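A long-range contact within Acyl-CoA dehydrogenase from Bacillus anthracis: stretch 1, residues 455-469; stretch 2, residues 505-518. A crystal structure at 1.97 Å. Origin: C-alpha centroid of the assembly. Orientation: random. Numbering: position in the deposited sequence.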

ATOM      1  N   GLU A 455      11.829  20.101  30.423  1.00 84.64           N
ATOM      2  CA  GLU A 455      11.094  20.916  29.444  1.00 82.28           C
ATOM      3  C   GLU A 455      10.085  20.100  28.611  1.00 78.64           C
ATOM      4  O   GLU A 455      10.230  18.874  28.473  1.00 77.75           O
ATOM      5  CB  GLU A 455      12.071  21.642  28.509  1.00 82.71           C
ATOM      6  CG  GLU A 455      13.081  22.556  29.226  1.00 86.57           C
ATOM      7  CD  GLU A 455      13.997  23.291  28.242  1.00 97.68           C
ATOM      8  OE1 GLU A 455      13.655  23.383  27.032  1.00 99.05           O
ATOM      9  OE2 GLU A 455      15.060  23.784  28.687  1.00101.23           O
ATOM     10  N   PRO A 456       9.043  20.768  28.065  1.00 76.13           N
ATOM     11  CA  PRO A 456       8.202  20.074  27.072  1.00 72.65           C
ATOM     12  C   PRO A 456       9.078  19.544  25.933  1.00 69.10           C
ATOM     13  O   PRO A 456      10.046  20.208  25.560  1.00 69.29           O
ATOM     14  CB  PRO A 456       7.274  21.182  26.561  1.00 72.97           C
ATOM     15  CG  PRO A 456       7.221  22.190  27.685  1.00 75.54           C
ATOM     16  CD  PRO A 456       8.578  22.147  28.330  1.00 77.01           C
ATOM     17  N   LEU A 457       8.773  18.355  25.413  1.00 65.24           N
ATOM     18  CA  LEU A 457       9.556  17.776  24.299  1.00 61.62           C
ATOM     19  C   LEU A 457      10.944  17.242  24.700  1.00 60.22           C
ATOM     20  O   LEU A 457      11.733  16.844  23.838  1.00 59.27           O
ATOM     21  CB  LEU A 457       9.698  18.784  23.140  1.00 60.68           C
ATOM     22  CG  LEU A 457       8.549  18.991  22.142  1.00 60.96           C
ATOM     23  CD1 LEU A 457       7.173  19.052  22.807  1.00 61.51           C
ATOM     24  CD2 LEU A 457       8.783  20.222  21.275  1.00 56.62           C
ATOM     25  N   ALA A 458      11.231  17.212  26.003  1.00 59.17           N
ATOM     26  CA  ALA A 458      12.518  16.717  26.501  1.00 57.92           C
ATOM     27  C   ALA A 458      12.873  15.340  25.933  1.00 55.47           C
ATOM     28  O   ALA A 458      13.974  15.129  25.426  1.00 54.99           O
ATOM     29  CB  ALA A 458      12.524  16.670  28.045  1.00 58.76           C
ATOM     30  N   LEU A 459      11.932  14.411  26.022  1.00 53.42           N
ATOM     31  CA  LEU A 459      12.158  13.058  25.538  1.00 52.46           C
ATOM     32  C   LEU A 459      12.393  13.029  24.010  1.00 51.39           C
ATOM     33  O   LEU A 459      13.287  12.338  23.524  1.00 51.05           O
ATOM     34  CB  LEU A 459      11.013  12.131  25.953  1.00 51.27           C
ATOM     35  CG  LEU A 459      11.063  10.733  25.322  1.00 51.49           C
ATOM     36  CD1 LEU A 459      12.312   9.965  25.756  1.00 51.39           C
ATOM     37  CD2 LEU A 459       9.784   9.946  25.621  1.00 50.88           C
ATOM     38  N   GLN A 460      11.621  13.812  23.266  1.00 51.33           N
ATOM     39  CA  GLN A 460      11.710  13.773  21.797  1.00 50.77           C
ATOM     40  C   GLN A 460      13.016  14.385  21.308  1.00 51.35           C
ATOM     41  O   GLN A 460      13.623  13.869  20.376  1.00 50.88           O
ATOM     42  CB  GLN A 460      10.465  14.414  21.153  1.00 50.53           C
ATOM     43  CG  GLN A 460       9.172  13.604  21.407  1.00 49.97           C
ATOM     44  CD  GLN A 460       8.680  13.661  22.858  1.00 53.31           C
ATOM     45  OE1 GLN A 460       8.731  14.707  23.494  1.00 56.01           O
ATOM     46  NE2 GLN A 460       8.206  12.535  23.376  1.00 53.67           N
ATOM     47  N   LYS A 461      13.470  15.453  21.975  1.00 52.22           N
ATOM     48  CA  LYS A 461      14.776  16.041  21.695  1.00 53.03           C
ATOM     49  C   LYS A 461      15.894  15.044  21.974  1.00 52.56           C
ATOM     50  O   LYS A 461      16.900  14.992  21.273  1.00 52.41           O
ATOM     51  CB  LYS A 461      14.992  17.314  22.520  1.00 54.82           C
ATOM     52  CG  LYS A 461      14.172  18.509  22.082  1.00 57.74           C
ATOM     53  CD  LYS A 461      14.620  19.754  22.850  1.00 65.68           C
ATOM     54  CE  LYS A 461      13.440  20.676  23.182  1.00 69.09           C
ATOM     55  NZ  LYS A 461      13.644  21.461  24.460  1.00 72.02           N
ATOM     56  N   TYR A 462      15.708  14.249  23.013  1.00 53.12           N
ATOM     57  CA  TYR A 462      16.661  13.222  23.375  1.00 53.32           C
ATOM     58  C   TYR A 462      16.737  12.132  22.286  1.00 52.00           C
ATOM     59  O   TYR A 462      17.822  11.726  21.870  1.00 52.06           O
ATOM     60  CB  TYR A 462      16.309  12.661  24.768  1.00 54.07           C
ATOM     61  CG  TYR A 462      17.185  11.520  25.206  1.00 56.02           C
ATOM     62  CD1 TYR A 462      18.419  11.752  25.823  1.00 59.47           C
ATOM     63  CD2 TYR A 462      16.797  10.203  24.975  1.00 56.25           C
ATOM     64  CE1 TYR A 462      19.234  10.679  26.208  1.00 61.47           C
ATOM     65  CE2 TYR A 462      17.598   9.142  25.340  1.00 58.43           C
ATOM     66  CZ  TYR A 462      18.805   9.377  25.952  1.00 60.71           C
ATOM     67  OH  TYR A 462      19.566   8.294  26.312  1.00 63.28           O
ATOM     68  N   LEU A 463      15.588  11.672  21.806  1.00 51.16           N
ATOM     69  CA  LEU A 463      15.582  10.661  20.750  1.00 49.71           C
ATOM     70  C   LEU A 463      16.181  11.171  19.436  1.00 49.18           C
ATOM     71  O   LEU A 463      16.910  10.440  18.741  1.00 48.33           O
ATOM     72  CB  LEU A 463      14.169  10.113  20.523  1.00 49.41           C
ATOM     73  CG  LEU A 463      13.501   9.512  21.757  1.00 49.34           C
ATOM     74  CD1 LEU A 463      12.064   9.211  21.452  1.00 48.20           C
ATOM     75  CD2 LEU A 463      14.234   8.262  22.211  1.00 49.46           C
ATOM     76  N   VAL A 464      15.901  12.432  19.116  1.00 48.36           N
ATOM     77  CA  VAL A 464      16.428  13.040  17.903  1.00 48.62           C
ATOM     78  C   VAL A 464      17.969  13.040  17.936  1.00 49.73           C
ATOM     79  O   VAL A 464      18.628  12.611  16.964  1.00 48.70           O
ATOM     80  CB  VAL A 464      15.838  14.476  17.714  1.00 48.59           C
ATOM     81  CG1 VAL A 464      16.736  15.335  16.845  1.00 48.26           C
ATOM     82  CG2 VAL A 464      14.422  14.391  17.134  1.00 47.48           C
ATOM     83  N   ASN A 465      18.529  13.503  19.059  1.00 51.19           N
ATOM     84  CA  ASN A 465      19.980  13.469  19.283  1.00 53.70           C
ATOM     85  C   ASN A 465      20.575  12.059  19.169  1.00 52.61           C
ATOM     86  O   ASN A 465      21.589  11.849  18.485  1.00 53.05           O
ATOM     87  CB  ASN A 465      20.351  14.097  20.638  1.00 55.26           C
ATOM     88  CG  ASN A 465      20.867  15.514  20.502  1.00 62.31           C
ATOM     89  OD1 ASN A 465      21.945  15.740  19.938  1.00 69.69           O
ATOM     90  ND2 ASN A 465      20.110  16.488  21.030  1.00 67.11           N
ATOM     91  N   ASN A 466      19.939  11.095  19.811  1.00 51.31           N
ATOM     92  CA  ASN A 466      20.446   9.727  19.758  1.00 51.24           C
ATOM     93  C   ASN A 466      20.300   9.085  18.379  1.00 50.00           C
ATOM     94  O   ASN A 466      21.130   8.258  17.985  1.00 49.67           O
ATOM     95  CB  ASN A 466      19.808   8.864  20.847  1.00 51.43           C
ATOM     96  CG  ASN A 466      20.407   9.137  22.253  1.00 54.67           C
ATOM     97  OD1 ASN A 466      20.165   8.382  23.200  1.00 55.86           O
ATOM     98  ND2 ASN A 466      21.183  10.207  22.378  1.00 54.81           N
ATOM     99  N   ALA A 467      19.251   9.481  17.650  1.00 49.11           N
ATOM    100  CA  ALA A 467      19.029   9.006  16.276  1.00 48.33           C
ATOM    101  C   ALA A 467      20.180   9.430  15.377  1.00 48.48           C
ATOM    102  O   ALA A 467      20.627   8.645  14.528  1.00 47.87           O
ATOM    103  CB  ALA A 467      17.680   9.513  15.710  1.00 47.01           C
ATOM    104  N   LYS A 468      20.663  10.659  15.575  1.00 49.34           N
ATOM    105  CA  LYS A 468      21.802  11.176  14.811  1.00 50.60           C
ATOM    106  C   LYS A 468      23.053  10.337  15.028  1.00 51.41           C
ATOM    107  O   LYS A 468      23.729   9.960  14.071  1.00 51.44           O
ATOM    108  CB  LYS A 468      22.087  12.643  15.172  1.00 51.98           C
ATOM    109  CG  LYS A 468      21.018  13.615  14.669  1.00 51.44           C
ATOM    110  CD  LYS A 468      21.371  15.058  14.930  1.00 53.24           C
ATOM    111  CE  LYS A 468      20.127  15.911  14.731  1.00 54.65           C
ATOM    112  NZ  LYS A 468      20.449  17.344  14.693  1.00 53.21           N
ATOM    113  N   LYS A 469      23.339  10.048  16.299  1.00 52.15           N
ATOM    114  CA  LYS A 469      24.446   9.177  16.698  1.00 53.37           C
ATOM    115  C   LYS A 469      24.332   7.768  16.099  1.00 52.19           C
ATOM    116  O   LYS A 469      25.332   7.221  15.624  1.00 52.17           O
ATOM    117  CB  LYS A 469      24.517   9.085  18.228  1.00 54.04           C
ATOM    118  CG  LYS A 469      24.762  10.445  18.894  1.00 57.89           C
ATOM    119  CD  LYS A 469      24.700  10.364  20.416  1.00 61.73           C
ATOM    120  CE  LYS A 469      24.922  11.753  21.001  1.00 65.95           C
ATOM    121  NZ  LYS A 469      24.627  11.765  22.453  1.00 69.86           N
ATOM    122  N   ALA A 505      12.555  13.788   9.471  1.00 37.57           N
ATOM    123  CA  ALA A 505      11.147  14.027   9.785  1.00 37.76           C
ATOM    124  C   ALA A 505      10.929  14.260  11.300  1.00 38.20           C
ATOM    125  O   ALA A 505      10.184  15.173  11.697  1.00 39.08           O
ATOM    126  CB  ALA A 505      10.299  12.854   9.292  1.00 36.80           C
HETATM  127  N   MSE A 506      11.575  13.445  12.129  1.00 38.55           N
HETATM  128  CA  MSE A 506      11.487  13.587  13.602  1.00 40.23           C
HETATM  129  C   MSE A 506      11.963  14.945  14.052  1.00 40.40           C
HETATM  130  O   MSE A 506      11.276  15.626  14.796  1.00 41.87           O
HETATM  131  CB  MSE A 506      12.342  12.540  14.307  1.00 40.40           C
HETATM  132  CG  MSE A 506      11.783  11.148  14.289  1.00 41.20           C
HETATM  133 SE   MSE A 506      13.049   9.947  15.112  0.53 45.32          SE
HETATM  134  CE  MSE A 506      13.033  10.648  16.912  1.00 43.71           C
ATOM    135  N   GLU A 507      13.158  15.338  13.618  1.00 41.32           N
ATOM    136  CA  GLU A 507      13.720  16.640  14.006  1.00 41.80           C
ATOM    137  C   GLU A 507      12.859  17.811  13.526  1.00 41.41           C
ATOM    138  O   GLU A 507      12.662  18.792  14.248  1.00 42.14           O
ATOM    139  CB  GLU A 507      15.155  16.774  13.490  1.00 42.80           C
ATOM    140  CG  GLU A 507      15.831  18.091  13.874  1.00 47.11           C
ATOM    141  CD  GLU A 507      17.243  18.275  13.273  1.00 53.20           C
ATOM    142  OE1 GLU A 507      18.182  18.583  14.044  1.00 54.90           O
ATOM    143  OE2 GLU A 507      17.426  18.125  12.037  1.00 55.06           O
ATOM    144  N   SER A 508      12.353  17.714  12.297  1.00 40.16           N
ATOM    145  CA  SER A 508      11.471  18.747  11.735  1.00 39.42           C
ATOM    146  C   SER A 508      10.212  18.915  12.572  1.00 40.12           C
ATOM    147  O   SER A 508       9.802  20.049  12.851  1.00 40.96           O
ATOM    148  CB  SER A 508      11.088  18.440  10.282  1.00 38.38           C
ATOM    149  OG  SER A 508      12.218  18.398   9.421  1.00 37.27           O
ATOM    150  N   ALA A 509       9.602  17.794  12.958  1.00 39.84           N
ATOM    151  CA  ALA A 509       8.442  17.810  13.830  1.00 40.84           C
ATOM    152  C   ALA A 509       8.795  18.401  15.216  1.00 42.44           C
ATOM    153  O   ALA A 509       8.056  19.250  15.739  1.00 43.40           O
ATOM    154  CB  ALA A 509       7.816  16.405  13.958  1.00 40.45           C
ATOM    155  N   VAL A 510       9.921  17.975  15.791  1.00 42.80           N
ATOM    156  CA  VAL A 510      10.327  18.466  17.125  1.00 44.17           C
ATOM    157  C   VAL A 510      10.548  19.977  17.118  1.00 45.08           C
ATOM    158  O   VAL A 510      10.002  20.699  17.957  1.00 46.12           O
ATOM    159  CB  VAL A 510      11.586  17.760  17.664  1.00 44.32           C
ATOM    160  CG1 VAL A 510      12.078  18.447  18.950  1.00 45.93           C
ATOM    161  CG2 VAL A 510      11.278  16.311  17.965  1.00 42.86           C
ATOM    162  N   LEU A 511      11.326  20.440  16.142  1.00 45.47           N
ATOM    163  CA  LEU A 511      11.737  21.836  16.079  1.00 46.10           C
ATOM    164  C   LEU A 511      10.565  22.725  15.775  1.00 46.68           C
ATOM    165  O   LEU A 511      10.457  23.808  16.346  1.00 47.05           O
ATOM    166  CB  LEU A 511      12.872  22.046  15.069  1.00 46.11           C
ATOM    167  CG  LEU A 511      14.218  21.436  15.489  1.00 46.40           C
ATOM    168  CD1 LEU A 511      15.266  21.607  14.387  1.00 46.29           C
ATOM    169  CD2 LEU A 511      14.703  22.043  16.802  1.00 49.16           C
ATOM    170  N   ARG A 512       9.668  22.264  14.896  1.00 45.77           N
ATOM    171  CA  ARG A 512       8.464  23.041  14.586  1.00 46.20           C
ATOM    172  C   ARG A 512       7.567  23.187  15.814  1.00 46.73           C
ATOM    173  O   ARG A 512       7.024  24.276  16.076  1.00 48.44           O
ATOM    174  CB  ARG A 512       7.674  22.425  13.417  1.00 45.38           C
ATOM    175  CG  ARG A 512       6.358  23.119  13.160  1.00 43.99           C
ATOM    176  CD  ARG A 512       5.607  22.458  12.040  1.00 43.25           C
ATOM    177  NE  ARG A 512       4.350  23.146  11.822  1.00 41.34           N
ATOM    178  CZ  ARG A 512       3.404  22.721  11.000  1.00 42.01           C
ATOM    179  NH1 ARG A 512       3.589  21.598  10.293  1.00 40.41           N
ATOM    180  NH2 ARG A 512       2.283  23.423  10.872  1.00 40.93           N
ATOM    181  N   THR A 513       7.415  22.102  16.563  1.00 45.99           N
ATOM    182  CA  THR A 513       6.591  22.130  17.761  1.00 46.78           C
ATOM    183  C   THR A 513       7.276  23.024  18.849  1.00 48.90           C
ATOM    184  O   THR A 513       6.630  23.843  19.497  1.00 48.96           O
ATOM    185  CB  THR A 513       6.299  20.696  18.271  1.00 47.06           C
ATOM    186  OG1 THR A 513       5.719  19.905  17.201  1.00 43.38           O
ATOM    187  CG2 THR A 513       5.371  20.726  19.494  1.00 45.60           C
ATOM    188  N   GLU A 514       8.584  22.863  19.002  1.00 49.96           N
ATOM    189  CA  GLU A 514       9.374  23.664  19.927  1.00 52.69           C
ATOM    190  C   GLU A 514       9.241  25.147  19.601  1.00 53.59           C
ATOM    191  O   GLU A 514       8.986  25.973  20.494  1.00 54.92           O
ATOM    192  CB  GLU A 514      10.836  23.234  19.839  1.00 53.37           C
ATOM    193  CG  GLU A 514      11.714  23.778  20.957  1.00 58.80           C
ATOM    194  CD  GLU A 514      13.199  23.452  20.756  1.00 63.37           C
ATOM    195  OE1 GLU A 514      13.512  22.351  20.225  1.00 62.72           O
ATOM    196  OE2 GLU A 514      14.046  24.314  21.120  1.00 65.37           O
ATOM    197  N   LYS A 515       9.384  25.486  18.320  1.00 52.48           N
ATOM    198  CA  LYS A 515       9.197  26.862  17.888  1.00 53.59           C
ATOM    199  C   LYS A 515       7.795  27.407  18.201  1.00 53.00           C
ATOM    200  O   LYS A 515       7.658  28.545  18.674  1.00 53.94           O
ATOM    201  CB  LYS A 515       9.557  27.037  16.403  1.00 53.01           C
ATOM    202  CG  LYS A 515       9.010  28.336  15.816  1.00 55.97           C
ATOM    203  CD  LYS A 515      10.044  29.176  15.113  1.00 57.55           C
ATOM    204  CE  LYS A 515      10.735  28.465  14.001  1.00 54.64           C
ATOM    205  NZ  LYS A 515      11.266  29.499  13.059  1.00 54.75           N
ATOM    206  N   ALA A 516       6.770  26.594  17.960  1.00 51.28           N
ATOM    207  CA  ALA A 516       5.392  26.974  18.232  1.00 51.44           C
ATOM    208  C   ALA A 516       5.183  27.288  19.711  1.00 53.11           C
ATOM    209  O   ALA A 516       4.554  28.287  20.059  1.00 53.49           O
ATOM    210  CB  ALA A 516       4.451  25.897  17.801  1.00 50.67           C
ATOM    211  N   ILE A 517       5.717  26.420  20.560  1.00 53.53           N
ATOM    212  CA  ILE A 517       5.600  26.561  22.002  1.00 55.63           C
ATOM    213  C   ILE A 517       6.177  27.923  22.415  1.00 58.27           C
ATOM    214  O   ILE A 517       5.494  28.715  23.056  1.00 59.51           O
ATOM    215  CB  ILE A 517       6.247  25.364  22.738  1.00 54.62           C
ATOM    216  CG1 ILE A 517       5.384  24.115  22.548  1.00 51.23           C
ATOM    217  CG2 ILE A 517       6.452  25.659  24.275  1.00 57.48           C
ATOM    218  CD1 ILE A 517       6.087  22.850  22.864  1.00 47.15           C
ATOM    219  N   LYS A 518       7.398  28.200  21.969  1.00 59.74           N
ATOM    220  CA  LYS A 518       8.102  29.425  22.295  1.00 62.61           C
ATOM    221  C   LYS A 518       7.450  30.629  21.675  1.00 63.15           C
ATOM    222  O   LYS A 518       7.704  31.750  22.102  1.00 64.24           O
ATOM    223  CB  LYS A 518       9.559  29.313  21.863  1.00 63.06           C
ATOM    224  CG  LYS A 518      10.147  27.994  22.372  1.00 66.03           C
ATOM    225  CD  LYS A 518      11.651  27.990  22.578  1.00 73.27           C
ATOM    226  CE  LYS A 518      12.063  26.636  23.152  1.00 71.41           C
ATOM    227  NZ  LYS A 518      13.502  26.301  22.965  1.00 73.15           N
TER
HETATM  228  O   HOH W   1      13.585  25.485  25.651  1.00 87.70           O
HETATM  229  O   HOH W   2      15.196  23.524  23.546  1.00 76.71           O

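Helices that run nearly antiparallel commonly join through an apolar seam flanked by charged groups, and this pair illustrates the pattern. Helix 458-469 and helix 505-518 meet at 150° between their N-to-C directions, with axes 9.7 Å apart at closest approach; the register pairs Gln 460 with Val 510 and Val 464 with Glu 507. A type II turn from Glu 455 to Ala 458 leads into the first helix and places Leu 457 at its N-cap position.

Along the seam, Val 464 and Val 510 point toward each other's helix and touch, CG2 of Val 464 lying 3.8 Å from CG2 of Val 510. Farther along, the selenomethionine Met 506 brings its CE within 3.8 Å of Leu 463 CB. Towards the other end, Leu 457 CD1 approaches Ile 517 CD1 at 4.0 Å, while Leu 457 CD2 rests 3.5 Å from Glu 514 N, a backbone amide already bonded to Val 510 O within its own helix.

Charge closes the contact. Lys 468, extended through all t rotamers after chi1 m, donates from NZ to Glu 507 OE1 at 2.7 Å, a hydrogen-bonded salt bridge. Near the turn, water mediates instead: water 2 accepts from Lys 461 NZ and donates to Glu 514 OE2, and water 1 links Glu 455 OE1 with Lys 518 NZ.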